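Local coordinates for protein phospholipase C-beta (PLC-beta) (Sepia officinalis, PDB 3QR0) that is a multidomain phospholipase C of the beta class, combining a PH domain, EF-hand-like domains, a TIM-barrel X/Y core that carries a calcium ion, and a C2 domain, at residues L29-F38 with K80-G91. Sequence-based numbering, arbitrary orientation.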
loop_
_atom_site.group_PDB
_atom_site.type_symbol
_atom_site.label_atom_id
_atom_site.label_comp_id
_atom_site.label_asym_id
_atom_site.label_seq_id
_atom_site.Cartn_x
_atom_site.Cartn_y
_atom_site.Cartn_z
ATOM N N LEU A 29 15.775 -28.033 5.614
ATOM C CA LEU A 29 17.129 -27.811 5.126
ATOM C C LEU A 29 17.146 -26.456 4.436
ATOM O O LEU A 29 16.310 -26.184 3.578
ATOM C CB LEU A 29 17.581 -28.906 4.157
ATOM C CG LEU A 29 17.903 -30.272 4.762
ATOM C CD1 LEU A 29 18.470 -31.207 3.686
ATOM C CD2 LEU A 29 18.876 -30.178 5.938
ATOM N N LYS A 30 18.086 -25.605 4.835
ATOM C CA LYS A 30 18.233 -24.272 4.257
ATOM C C LYS A 30 19.453 -24.247 3.345
ATOM O O LYS A 30 20.506 -24.754 3.710
ATOM C CB LYS A 30 18.391 -23.242 5.375
ATOM C CG LYS A 30 18.496 -21.808 4.909
ATOM C CD LYS A 30 18.701 -20.869 6.086
ATOM C CE LYS A 30 18.487 -19.420 5.671
ATOM N NZ LYS A 30 19.477 -18.997 4.646
ATOM N N TRP A 31 19.307 -23.648 2.164
ATOM C CA TRP A 31 20.419 -23.518 1.220
ATOM C C TRP A 31 20.389 -22.150 0.535
ATOM O O TRP A 31 19.380 -21.446 0.584
ATOM C CB TRP A 31 20.373 -24.642 0.181
ATOM C CG TRP A 31 19.131 -24.641 -0.655
ATOM C CD1 TRP A 31 17.914 -25.163 -0.317
ATOM C CD2 TRP A 31 18.979 -24.091 -1.969
ATOM N NE1 TRP A 31 17.016 -24.965 -1.335
ATOM C CE2 TRP A 31 17.645 -24.312 -2.362
ATOM C CE3 TRP A 31 19.842 -23.420 -2.846
ATOM C CZ2 TRP A 31 17.149 -23.891 -3.596
ATOM C CZ3 TRP A 31 19.352 -23.004 -4.074
ATOM C CH2 TRP A 31 18.016 -23.243 -4.439
ATOM N N GLU A 32 21.505 -21.786 -0.089
ATOM C CA GLU A 32 21.653 -20.497 -0.767
ATOM C C GLU A 32 22.139 -20.687 -2.193
ATOM O O GLU A 32 22.913 -21.595 -2.469
ATOM C CB GLU A 32 22.683 -19.635 -0.042
ATOM C CG GLU A 32 22.261 -19.149 1.322
ATOM C CD GLU A 32 23.335 -18.300 1.981
ATOM O OE1 GLU A 32 24.143 -17.679 1.251
ATOM O OE2 GLU A 32 23.368 -18.248 3.229
ATOM N N GLU A 33 21.695 -19.814 -3.093
ATOM C CA GLU A 33 22.248 -19.758 -4.446
ATOM C C GLU A 33 23.706 -19.322 -4.387
ATOM O O GLU A 33 24.058 -18.421 -3.618
ATOM C CB GLU A 33 21.472 -18.769 -5.318
ATOM C CG GLU A 33 20.129 -19.263 -5.801
ATOM C CD GLU A 33 19.385 -18.213 -6.609
ATOM O OE1 GLU A 33 19.321 -17.046 -6.166
ATOM O OE2 GLU A 33 18.848 -18.553 -7.685
ATOM N N GLY A 34 24.546 -19.959 -5.197
ATOM C CA GLY A 34 25.969 -19.617 -5.266
ATOM C C GLY A 34 26.856 -20.301 -4.237
ATOM O O GLY A 34 28.021 -19.944 -4.101
ATOM N N SER A 35 26.297 -21.279 -3.523
ATOM C CA SER A 35 27.024 -22.046 -2.516
ATOM C C SER A 35 26.520 -23.482 -2.507
ATOM O O SER A 35 25.328 -23.723 -2.700
ATOM C CB SER A 35 26.828 -21.429 -1.131
ATOM O OG SER A 35 27.273 -22.311 -0.114
ATOM N N SER A 36 27.430 -24.428 -2.281
ATOM C CA SER A 36 27.078 -25.855 -2.221
ATOM C C SER A 36 26.644 -26.314 -0.828
ATOM O O SER A 36 26.248 -27.469 -0.653
ATOM C CB SER A 36 28.262 -26.712 -2.676
ATOM O OG SER A 36 28.493 -26.550 -4.059
ATOM N N GLY A 37 26.731 -25.427 0.158
ATOM C CA GLY A 37 26.394 -25.778 1.535
ATOM C C GLY A 37 24.907 -25.946 1.795
ATOM O O GLY A 37 24.063 -25.551 0.988
ATOM N N PHE A 38 24.594 -26.556 2.930
ATOM C CA PHE A 38 23.224 -26.606 3.434
ATOM C C PHE A 38 23.283 -26.860 4.931
ATOM O O PHE A 38 24.252 -27.444 5.426
ATOM C CB PHE A 38 22.415 -27.705 2.737
ATOM C CG PHE A 38 23.044 -29.068 2.824
ATOM C CD1 PHE A 38 22.752 -29.915 3.884
ATOM C CD2 PHE A 38 23.934 -29.500 1.851
ATOM C CE1 PHE A 38 23.337 -31.168 3.972
ATOM C CE2 PHE A 38 24.524 -30.753 1.930
ATOM C CZ PHE A 38 24.224 -31.588 2.992
ATOM N N LYS A 80 11.450 -22.679 -6.061
ATOM C CA LYS A 80 12.663 -22.854 -6.861
ATOM C C LYS A 80 13.504 -23.972 -6.249
ATOM O O LYS A 80 14.064 -23.798 -5.170
ATOM C CB LYS A 80 13.471 -21.552 -6.904
ATOM C CG LYS A 80 14.779 -21.662 -7.688
ATOM C CD LYS A 80 15.370 -20.297 -8.016
ATOM C CE LYS A 80 16.610 -20.439 -8.902
ATOM N NZ LYS A 80 17.067 -19.126 -9.434
ATOM N N PRO A 81 13.591 -25.129 -6.927
ATOM C CA PRO A 81 14.370 -26.221 -6.352
ATOM C C PRO A 81 15.872 -26.014 -6.567
ATOM O O PRO A 81 16.265 -25.313 -7.504
ATOM C CB PRO A 81 13.871 -27.441 -7.123
ATOM C CG PRO A 81 13.479 -26.905 -8.458
ATOM C CD PRO A 81 13.051 -25.476 -8.255
ATOM N N PRO A 82 16.709 -26.605 -5.700
ATOM C CA PRO A 82 18.151 -26.453 -5.874
ATOM C C PRO A 82 18.662 -27.183 -7.119
ATOM O O PRO A 82 18.099 -28.202 -7.512
ATOM C CB PRO A 82 18.727 -27.074 -4.597
ATOM C CG PRO A 82 17.700 -28.031 -4.141
ATOM C CD PRO A 82 16.380 -27.449 -4.538
ATOM N N LYS A 83 19.702 -26.631 -7.738
ATOM C CA LYS A 83 20.344 -27.238 -8.903
ATOM C C LYS A 83 21.699 -27.850 -8.548
ATOM O O LYS A 83 22.189 -28.718 -9.260
ATOM C CB LYS A 83 20.516 -26.201 -10.013
ATOM C CG LYS A 83 19.198 -25.663 -10.562
ATOM C CD LYS A 83 19.406 -24.798 -11.811
ATOM C CE LYS A 83 19.924 -23.401 -11.472
ATOM N NZ LYS A 83 20.658 -22.785 -12.627
ATOM N N ASP A 84 22.300 -27.395 -7.452
ATOM C CA ASP A 84 23.563 -27.948 -6.977
ATOM C C ASP A 84 23.395 -29.427 -6.608
ATOM O O ASP A 84 22.455 -29.795 -5.901
ATOM C CB ASP A 84 24.066 -27.141 -5.778
ATOM C CG ASP A 84 25.333 -27.710 -5.179
ATOM O OD1 ASP A 84 26.432 -27.225 -5.534
ATOM O OD2 ASP A 84 25.234 -28.651 -4.358
ATOM N N LYS A 85 24.311 -30.262 -7.093
ATOM C CA LYS A 85 24.242 -31.715 -6.906
ATOM C C LYS A 85 24.137 -32.121 -5.437
ATOM O O LYS A 85 23.284 -32.927 -5.074
ATOM C CB LYS A 85 25.468 -32.395 -7.531
ATOM C CG LYS A 85 25.425 -33.920 -7.485
ATOM C CD LYS A 85 26.626 -34.543 -8.181
ATOM C CE LYS A 85 26.524 -36.062 -8.227
ATOM N NZ LYS A 85 27.631 -36.669 -9.024
ATOM N N LYS A 86 25.006 -31.559 -4.605
ATOM C CA LYS A 86 25.088 -31.946 -3.200
ATOM C C LYS A 86 23.846 -31.516 -2.410
ATOM O O LYS A 86 23.373 -32.250 -1.541
ATOM C CB LYS A 86 26.369 -31.389 -2.568
ATOM C CG LYS A 86 27.636 -31.925 -3.243
ATOM C CD LYS A 86 28.910 -31.540 -2.508
ATOM C CE LYS A 86 30.135 -31.896 -3.340
ATOM N NZ LYS A 86 31.409 -31.650 -2.613
ATOM N N ILE A 87 23.305 -30.347 -2.741
ATOM C CA ILE A 87 22.079 -29.856 -2.115
ATOM C C ILE A 87 20.877 -30.707 -2.549
ATOM O O ILE A 87 20.073 -31.126 -1.712
ATOM C CB ILE A 87 21.830 -28.364 -2.447
ATOM C CG1 ILE A 87 22.965 -27.493 -1.893
ATOM C CG2 ILE A 87 20.505 -27.896 -1.862
ATOM C CD1 ILE A 87 22.901 -26.046 -2.341
ATOM N N LYS A 88 20.765 -30.955 -3.852
ATOM C CA LYS A 88 19.713 -31.822 -4.400
ATOM C C LYS A 88 19.688 -33.198 -3.743
ATOM O O LYS A 88 18.623 -33.709 -3.408
ATOM C CB LYS A 88 19.894 -32.017 -5.905
ATOM C CG LYS A 88 19.423 -30.853 -6.746
ATOM C CD LYS A 88 19.612 -31.134 -8.235
ATOM C CE LYS A 88 18.548 -32.080 -8.777
ATOM N NZ LYS A 88 19.018 -32.797 -9.988
ATOM N N GLU A 89 20.861 -33.798 -3.574
ATOM C CA GLU A 89 20.957 -35.117 -2.950
ATOM C C GLU A 89 20.496 -35.070 -1.491
ATOM O O GLU A 89 19.736 -35.935 -1.049
ATOM C CB GLU A 89 22.383 -35.670 -3.067
ATOM C CG GLU A 89 22.716 -36.164 -4.478
ATOM C CD GLU A 89 24.175 -36.579 -4.663
ATOM O OE1 GLU A 89 25.005 -36.330 -3.760
ATOM O OE2 GLU A 89 24.489 -37.155 -5.729
ATOM N N ALA A 90 20.941 -34.052 -0.758
ATOM C CA ALA A 90 20.549 -33.871 0.638
ATOM C C ALA A 90 19.044 -33.612 0.766
ATOM O O ALA A 90 18.379 -34.184 1.631
ATOM C CB ALA A 90 21.335 -32.726 1.266
ATOM N N GLY A 91 18.522 -32.758 -0.108
ATOM C CA GLY A 91 17.099 -32.431 -0.125
ATOM C C GLY A 91 16.212 -33.618 -0.455
ATOM O O GLY A 91 15.131 -33.771 0.117
#
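Trp31 shows how one indole can pack against both a loop and a helix, through Pro82 and Ile87. The two share one of its faces: CB of Pro82 sits 3.7 Å from the centroid of the Trp31 six-membered ring, 12° off the normal, while Ile87 CG2 lies over the five-membered ring, both as CH-pi contacts. With chi1 at 61°, CG of Trp31 stands between the backbone N and the carbonyl carbon, which turns the indole toward residues 80-82; there Lys80 O approaches Trp31 CZ2 in the ring plane, 3.5 Å away. His121 of the adjoining strand 118-124 stacks on the same tryptophan. Ile87 also pushes its CD1 into the loop of residues 32-37, reaching Ser35 O at 3.4 Å and Gly37 O at a similar separation, so the tight, buried part of the contact is filled by aliphatic carbon against ring and carbonyls. Farther along the helix, buried Leu29 lays CD1 beside the carbonyl O and CB of Ala90.

The outer side is more open and largely polar. Its apolar element is the exposed Phe38 ring, which covers Ala90 CB in a CH-pi contact, 3.7 Å from CB to the ring centroid. Ser36 OG donates to Asp84 OD1 (2.6 Å), arriving on the syn side but 34° out of the carboxylate plane. The other oxygen, OD2, uses its anti lone pair to accept from Ile87 N, so Asp84 caps the helix at its N-cap and also takes the bond from Ser36 of the loop. At the exposed far end, the extended chains of Glu33 and Lys80 cross at about a right angle and meet in a salt bridge, OE2 to NZ 2.6 Å. An N-capped helix in the excursion between strands 70-75 and 105-110 thus packs against the loop joining strands 26-31 and 39-45, the first hairpin of a PH-domain beta sheet.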